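Local coordinates for putative flagellar motor switch protein FliN (Thermotoga maritima, PDB 1O6A) that probably forms part of the switch complex in the C-ring of the flagellar motor, which sets the direction of rotation, at residues I19-R31 / E47-N61. Sequence-based numbering, arbitrary orientation.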
loop_
_atom_site.group_PDB
_atom_site.type_symbol
_atom_site.label_atom_id
_atom_site.label_comp_id
_atom_site.label_asym_id
_atom_site.label_seq_id
_atom_site.Cartn_x
_atom_site.Cartn_y
_atom_site.Cartn_z
ATOM N N ILE A 19 12.128 11.286 14.116
ATOM C CA ILE A 19 12.462 10.078 13.383
ATOM C C ILE A 19 11.551 9.924 12.195
ATOM O O ILE A 19 10.333 9.894 12.347
ATOM C CB ILE A 19 12.371 8.839 14.298
ATOM C CG1 ILE A 19 13.445 8.949 15.361
ATOM C CG2 ILE A 19 12.529 7.529 13.484
ATOM C CD1 ILE A 19 13.267 7.973 16.522
ATOM N N PRO A 20 12.126 9.845 10.987
ATOM C CA PRO A 20 11.326 9.527 9.786
ATOM C C PRO A 20 10.764 8.109 9.771
ATOM O O PRO A 20 11.483 7.129 10.040
ATOM C CB PRO A 20 12.337 9.675 8.637
ATOM C CG PRO A 20 13.410 10.541 9.174
ATOM C CD PRO A 20 13.536 10.125 10.640
ATOM N N LEU A 21 9.497 8.007 9.405
ATOM C CA LEU A 21 8.776 6.770 9.384
ATOM C C LEU A 21 8.253 6.580 7.993
ATOM O O LEU A 21 7.892 7.549 7.309
ATOM C CB LEU A 21 7.609 6.820 10.371
ATOM C CG LEU A 21 7.981 6.950 11.849
ATOM C CD1 LEU A 21 6.722 6.990 12.665
ATOM C CD2 LEU A 21 8.812 5.797 12.246
ATOM N N LYS A 22 8.223 5.321 7.573
ATOM C CA LYS A 22 7.729 4.963 6.251
ATOM C C LYS A 22 6.228 4.711 6.255
ATOM O O LYS A 22 5.750 3.833 6.962
ATOM C CB LYS A 22 8.444 3.709 5.769
ATOM C CG LYS A 22 8.176 3.368 4.312
ATOM C CD LYS A 22 9.033 4.253 3.391
ATOM C CE LYS A 22 8.170 5.035 2.400
ATOM N NZ LYS A 22 9.023 5.802 1.449
ATOM N N VAL A 23 5.496 5.455 5.431
ATOM C CA VAL A 23 4.058 5.324 5.338
ATOM C C VAL A 23 3.730 4.724 3.978
ATOM O O VAL A 23 4.278 5.141 2.959
ATOM C CB VAL A 23 3.387 6.694 5.502
ATOM C CG1 VAL A 23 1.879 6.581 5.420
ATOM C CG2 VAL A 23 3.820 7.329 6.803
ATOM N N THR A 24 2.880 3.704 3.990
ATOM C CA THR A 24 2.400 3.011 2.786
ATOM C C THR A 24 0.881 3.007 2.811
ATOM O O THR A 24 0.279 2.830 3.879
ATOM C CB THR A 24 2.935 1.545 2.737
ATOM O OG1 THR A 24 2.547 0.829 3.919
ATOM C CG2 THR A 24 4.444 1.467 2.753
ATOM N N VAL A 25 0.252 3.191 1.649
ATOM C CA VAL A 25 -1.171 3.161 1.546
ATOM C C VAL A 25 -1.501 2.030 0.575
ATOM O O VAL A 25 -0.964 1.947 -0.553
ATOM C CB VAL A 25 -1.703 4.477 1.048
ATOM C CG1 VAL A 25 -3.201 4.416 0.800
ATOM C CG2 VAL A 25 -1.345 5.624 2.030
ATOM N N GLU A 26 -2.342 1.118 1.045
ATOM C CA GLU A 26 -2.671 -0.114 0.310
ATOM C C GLU A 26 -4.115 -0.093 -0.130
ATOM O O GLU A 26 -5.033 0.254 0.622
ATOM C CB GLU A 26 -2.492 -1.344 1.197
ATOM C CG GLU A 26 -1.069 -1.627 1.597
ATOM C CD GLU A 26 -0.896 -2.942 2.326
ATOM O OE1 GLU A 26 -1.875 -3.712 2.444
ATOM O OE2 GLU A 26 0.247 -3.222 2.757
ATOM N N LEU A 27 -4.303 -0.507 -1.377
ATOM C CA LEU A 27 -5.630 -0.675 -1.955
ATOM C C LEU A 27 -6.173 -2.045 -1.586
ATOM O O LEU A 27 -7.363 -2.251 -1.561
ATOM C CB LEU A 27 -5.594 -0.596 -3.473
ATOM C CG LEU A 27 -6.953 -0.945 -4.120
ATOM C CD1 LEU A 27 -8.060 0.036 -3.667
ATOM C CD2 LEU A 27 -6.819 -0.967 -5.594
ATOM N N GLY A 28 -5.294 -2.998 -1.329
ATOM C CA GLY A 28 -5.742 -4.327 -0.985
ATOM C C GLY A 28 -4.656 -5.353 -1.204
ATOM O O GLY A 28 -3.571 -5.043 -1.731
ATOM N N ARG A 29 -4.984 -6.570 -0.790
ATOM C CA ARG A 29 -4.086 -7.717 -0.890
ATOM C C ARG A 29 -4.769 -8.946 -1.435
ATOM O O ARG A 29 -5.984 -9.068 -1.409
ATOM C CB ARG A 29 -3.570 -8.069 0.513
ATOM C CG ARG A 29 -2.866 -6.958 1.237
ATOM C CD ARG A 29 -2.219 -7.446 2.534
ATOM N NE ARG A 29 -1.435 -6.365 3.136
ATOM C CZ ARG A 29 -0.613 -6.516 4.157
ATOM N NH1 ARG A 29 -0.431 -7.701 4.707
ATOM N NH2 ARG A 29 0.062 -5.479 4.620
ATOM N N THR A 30 -3.961 -9.872 -1.941
ATOM C CA THR A 30 -4.401 -11.218 -2.240
ATOM C C THR A 30 -3.191 -12.134 -2.191
ATOM O O THR A 30 -2.129 -11.725 -1.741
ATOM C CB THR A 30 -5.164 -11.283 -3.592
ATOM O OG1 THR A 30 -5.702 -12.596 -3.796
ATOM C CG2 THR A 30 -4.273 -11.016 -4.776
ATOM N N ARG A 31 -3.381 -13.382 -2.570
ATOM C CA ARG A 31 -2.306 -14.329 -2.695
ATOM C C ARG A 31 -2.452 -15.058 -4.029
ATOM O O ARG A 31 -3.547 -15.211 -4.557
ATOM C CB ARG A 31 -2.308 -15.285 -1.520
ATOM C CG ARG A 31 -2.042 -14.634 -0.184
ATOM C CD ARG A 31 -1.940 -15.618 0.993
ATOM N NE ARG A 31 -3.058 -16.552 0.927
ATOM C CZ ARG A 31 -2.973 -17.866 0.962
ATOM N NH1 ARG A 31 -1.823 -18.485 1.219
ATOM N NH2 ARG A 31 -4.088 -18.580 0.861
ATOM N N GLU A 47 -7.816 -9.723 -8.572
ATOM C CA GLU A 47 -8.868 -9.295 -7.630
ATOM C C GLU A 47 -8.312 -9.272 -6.219
ATOM O O GLU A 47 -7.527 -10.146 -5.804
ATOM C CB GLU A 47 -10.056 -10.237 -7.749
ATOM C CG GLU A 47 -11.262 -9.816 -6.962
ATOM C CD GLU A 47 -12.451 -10.733 -7.255
ATOM O OE1 GLU A 47 -12.504 -11.335 -8.375
ATOM O OE2 GLU A 47 -13.304 -10.854 -6.360
ATOM N N LEU A 48 -8.690 -8.247 -5.462
ATOM C CA LEU A 48 -8.192 -8.045 -4.127
ATOM C C LEU A 48 -9.280 -8.271 -3.049
ATOM O O LEU A 48 -10.479 -8.342 -3.334
ATOM C CB LEU A 48 -7.654 -6.631 -4.005
ATOM C CG LEU A 48 -6.578 -6.221 -4.998
ATOM C CD1 LEU A 48 -6.394 -4.681 -4.892
ATOM C CD2 LEU A 48 -5.321 -7.002 -4.741
ATOM N N ASP A 49 -8.818 -8.395 -1.819
ATOM C CA ASP A 49 -9.645 -8.696 -0.683
ATOM C C ASP A 49 -10.421 -7.508 -0.155
ATOM O O ASP A 49 -11.182 -7.661 0.756
ATOM C CB ASP A 49 -8.803 -9.363 0.448
ATOM C CG ASP A 49 -7.699 -8.420 1.097
ATOM O OD1 ASP A 49 -7.501 -7.198 0.762
ATOM O OD2 ASP A 49 -6.948 -8.885 2.018
ATOM N N LYS A 50 -10.328 -6.378 -0.805
ATOM C CA LYS A 50 -11.039 -5.169 -0.389
ATOM C C LYS A 50 -12.371 -4.981 -1.144
ATOM O O LYS A 50 -12.459 -5.190 -2.345
ATOM C CB LYS A 50 -10.111 -3.981 -0.598
ATOM C CG LYS A 50 -10.640 -2.667 0.097
ATOM C CD LYS A 50 -9.677 -1.470 0.004
ATOM C CE LYS A 50 -8.432 -1.672 0.902
ATOM N NZ LYS A 50 -8.776 -1.856 2.318
ATOM N N LEU A 51 -13.416 -4.621 -0.405
ATOM C CA LEU A 51 -14.731 -4.433 -0.954
ATOM C C LEU A 51 -14.993 -2.977 -1.276
ATOM O O LEU A 51 -14.525 -2.079 -0.593
ATOM C CB LEU A 51 -15.834 -4.947 0.019
ATOM C CG LEU A 51 -15.703 -6.416 0.453
ATOM C CD1 LEU A 51 -16.512 -6.741 1.707
ATOM C CD2 LEU A 51 -16.054 -7.353 -0.640
ATOM N N THR A 52 -15.848 -2.754 -2.271
ATOM C CA THR A 52 -16.296 -1.399 -2.546
ATOM C C THR A 52 -17.113 -0.959 -1.325
ATOM O O THR A 52 -17.904 -1.718 -0.706
ATOM C CB THR A 52 -17.117 -1.277 -3.840
ATOM O OG1 THR A 52 -18.206 -2.192 -3.806
ATOM C CG2 THR A 52 -16.286 -1.668 -5.047
ATOM N N GLY A 53 -16.903 0.272 -0.954
ATOM C CA GLY A 53 -17.463 0.758 0.279
ATOM C C GLY A 53 -16.461 0.769 1.416
ATOM O O GLY A 53 -16.742 1.377 2.439
ATOM N N GLU A 54 -15.300 0.125 1.245
ATOM C CA GLU A 54 -14.269 0.148 2.290
ATOM C C GLU A 54 -13.194 1.166 2.016
ATOM O O GLU A 54 -12.918 1.485 0.854
ATOM C CB GLU A 54 -13.617 -1.191 2.442
ATOM C CG GLU A 54 -14.540 -2.290 2.924
ATOM C CD GLU A 54 -13.737 -3.496 3.358
ATOM O OE1 GLU A 54 -13.222 -4.193 2.452
ATOM O OE2 GLU A 54 -13.610 -3.750 4.582
ATOM N N PRO A 55 -12.574 1.683 3.077
ATOM C CA PRO A 55 -11.481 2.642 2.935
ATOM C C PRO A 55 -10.147 1.946 2.608
ATOM O O PRO A 55 -10.059 0.719 2.732
ATOM C CB PRO A 55 -11.409 3.265 4.341
ATOM C CG PRO A 55 -11.810 2.126 5.254
ATOM C CD PRO A 55 -12.889 1.418 4.493
ATOM N N VAL A 56 -9.161 2.707 2.163
ATOM C CA VAL A 56 -7.823 2.171 1.903
ATOM C C VAL A 56 -7.074 2.099 3.216
ATOM O O VAL A 56 -7.432 2.790 4.190
ATOM C CB VAL A 56 -7.015 3.004 0.885
ATOM C CG1 VAL A 56 -7.738 2.982 -0.449
ATOM C CG2 VAL A 56 -6.739 4.396 1.365
ATOM N N ASP A 57 -6.088 1.240 3.265
ATOM C CA ASP A 57 -5.320 1.055 4.486
ATOM C C ASP A 57 -4.054 1.908 4.537
ATOM O O ASP A 57 -3.361 2.058 3.533
ATOM C CB ASP A 57 -4.912 -0.398 4.624
ATOM C CG ASP A 57 -6.121 -1.325 4.551
ATOM O OD1 ASP A 57 -7.046 -1.102 5.363
ATOM O OD2 ASP A 57 -6.289 -2.171 3.644
ATOM N N ILE A 58 -3.721 2.387 5.737
ATOM C CA ILE A 58 -2.563 3.250 5.913
ATOM C C ILE A 58 -1.665 2.617 6.940
ATOM O O ILE A 58 -2.082 2.430 8.072
ATOM C CB ILE A 58 -3.001 4.633 6.426
ATOM C CG1 ILE A 58 -3.984 5.280 5.443
ATOM C CG2 ILE A 58 -1.796 5.526 6.663
ATOM C CD1 ILE A 58 -4.794 6.351 6.075
ATOM N N LEU A 59 -0.476 2.207 6.501
ATOM C CA LEU A 59 0.475 1.484 7.345
ATOM C C LEU A 59 1.684 2.372 7.617
ATOM O O LEU A 59 2.150 3.097 6.729
ATOM C CB LEU A 59 0.934 0.202 6.666
ATOM C CG LEU A 59 -0.179 -0.848 6.532
ATOM C CD1 LEU A 59 -1.028 -0.588 5.301
ATOM C CD2 LEU A 59 0.410 -2.238 6.530
ATOM N N VAL A 60 2.213 2.262 8.826
ATOM C CA VAL A 60 3.392 3.003 9.207
ATOM C C VAL A 60 4.379 1.961 9.671
ATOM O O VAL A 60 4.058 1.155 10.540
ATOM C CB VAL A 60 3.082 4.088 10.256
ATOM C CG1 VAL A 60 4.377 4.837 10.632
ATOM C CG2 VAL A 60 2.096 5.076 9.708
ATOM N N ASN A 61 5.562 1.929 9.038
ATOM C CA ASN A 61 6.510 0.840 9.216
ATOM C C ASN A 61 5.815 -0.519 9.280
ATOM O O ASN A 61 6.099 -1.330 10.152
ATOM C CB ASN A 61 7.366 1.069 10.472
ATOM C CG ASN A 61 8.296 2.246 10.352
ATOM O OD1 ASN A 61 8.416 2.878 9.310
ATOM N ND2 ASN A 61 8.981 2.548 11.447
HETATM O O HOH W 1 11.467 4.513 10.536
HETATM O O HOH W 2 -4.724 -3.893 2.258
HETATM O O HOH W 3 -6.588 -12.610 -6.493
#
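Thr24 and Leu59 form an antiparallel hydrogen-bonded pair: Leu59 N reaches Thr24 O at 2.8 Å with a nearly straight N-H...O angle of 177°. Glu26 and Asp57 repeat the pattern two residues on. At the end away from the bend, Asn61 OD1 stands in for a backbone carbonyl, accepting from Lys22 N at 3.0 Å, while Asn61 N still donates to Lys22 O. Beyond the bend at Leu27 the partner changes to strand 45-51. Asp49 CG sits between its own N and carbonyl carbon (chi1 66°), which brings OD1 to 3.0 Å from Arg29 N; the donor stands 57° above the carboxylate plane.

Two salt bridges lie close to the bend, one within each segment. Arg29 grips Glu26 side-on across the corner, NE to OE1 at 2.8 Å and NH2 to OE2, both through syn lone pairs. Lys50 NZ is held by Asp57 OD2 and Pro55 O, and a water lies within hydrogen-bonding distance of both Glu26 OE1 and Asp57 OD2. Leu59 reaches over at about a right angle to the Glu26 side chain, CD1 lying 3.8 Å from Glu26 CD and CD2 beside Arg29 NH2.

The other face is apolar: Val23 packs side by side with Ile58 and Val60, Val25 at a slant to Val56 (CG1 to CG2 3.6 Å), and Val79 and Leu94 cover parts of this layer. At the bend, in the conformer given, the Leu27 side chain crosses that of Leu48 at about a right angle, Leu27 CD2 3.8 Å from Leu48 CD1.

Strand 20-33 thus pairs with two strands in succession and with a strand of the second subunit, consistent with the intertwined, mainly beta dimer of the FliN C-terminal domain.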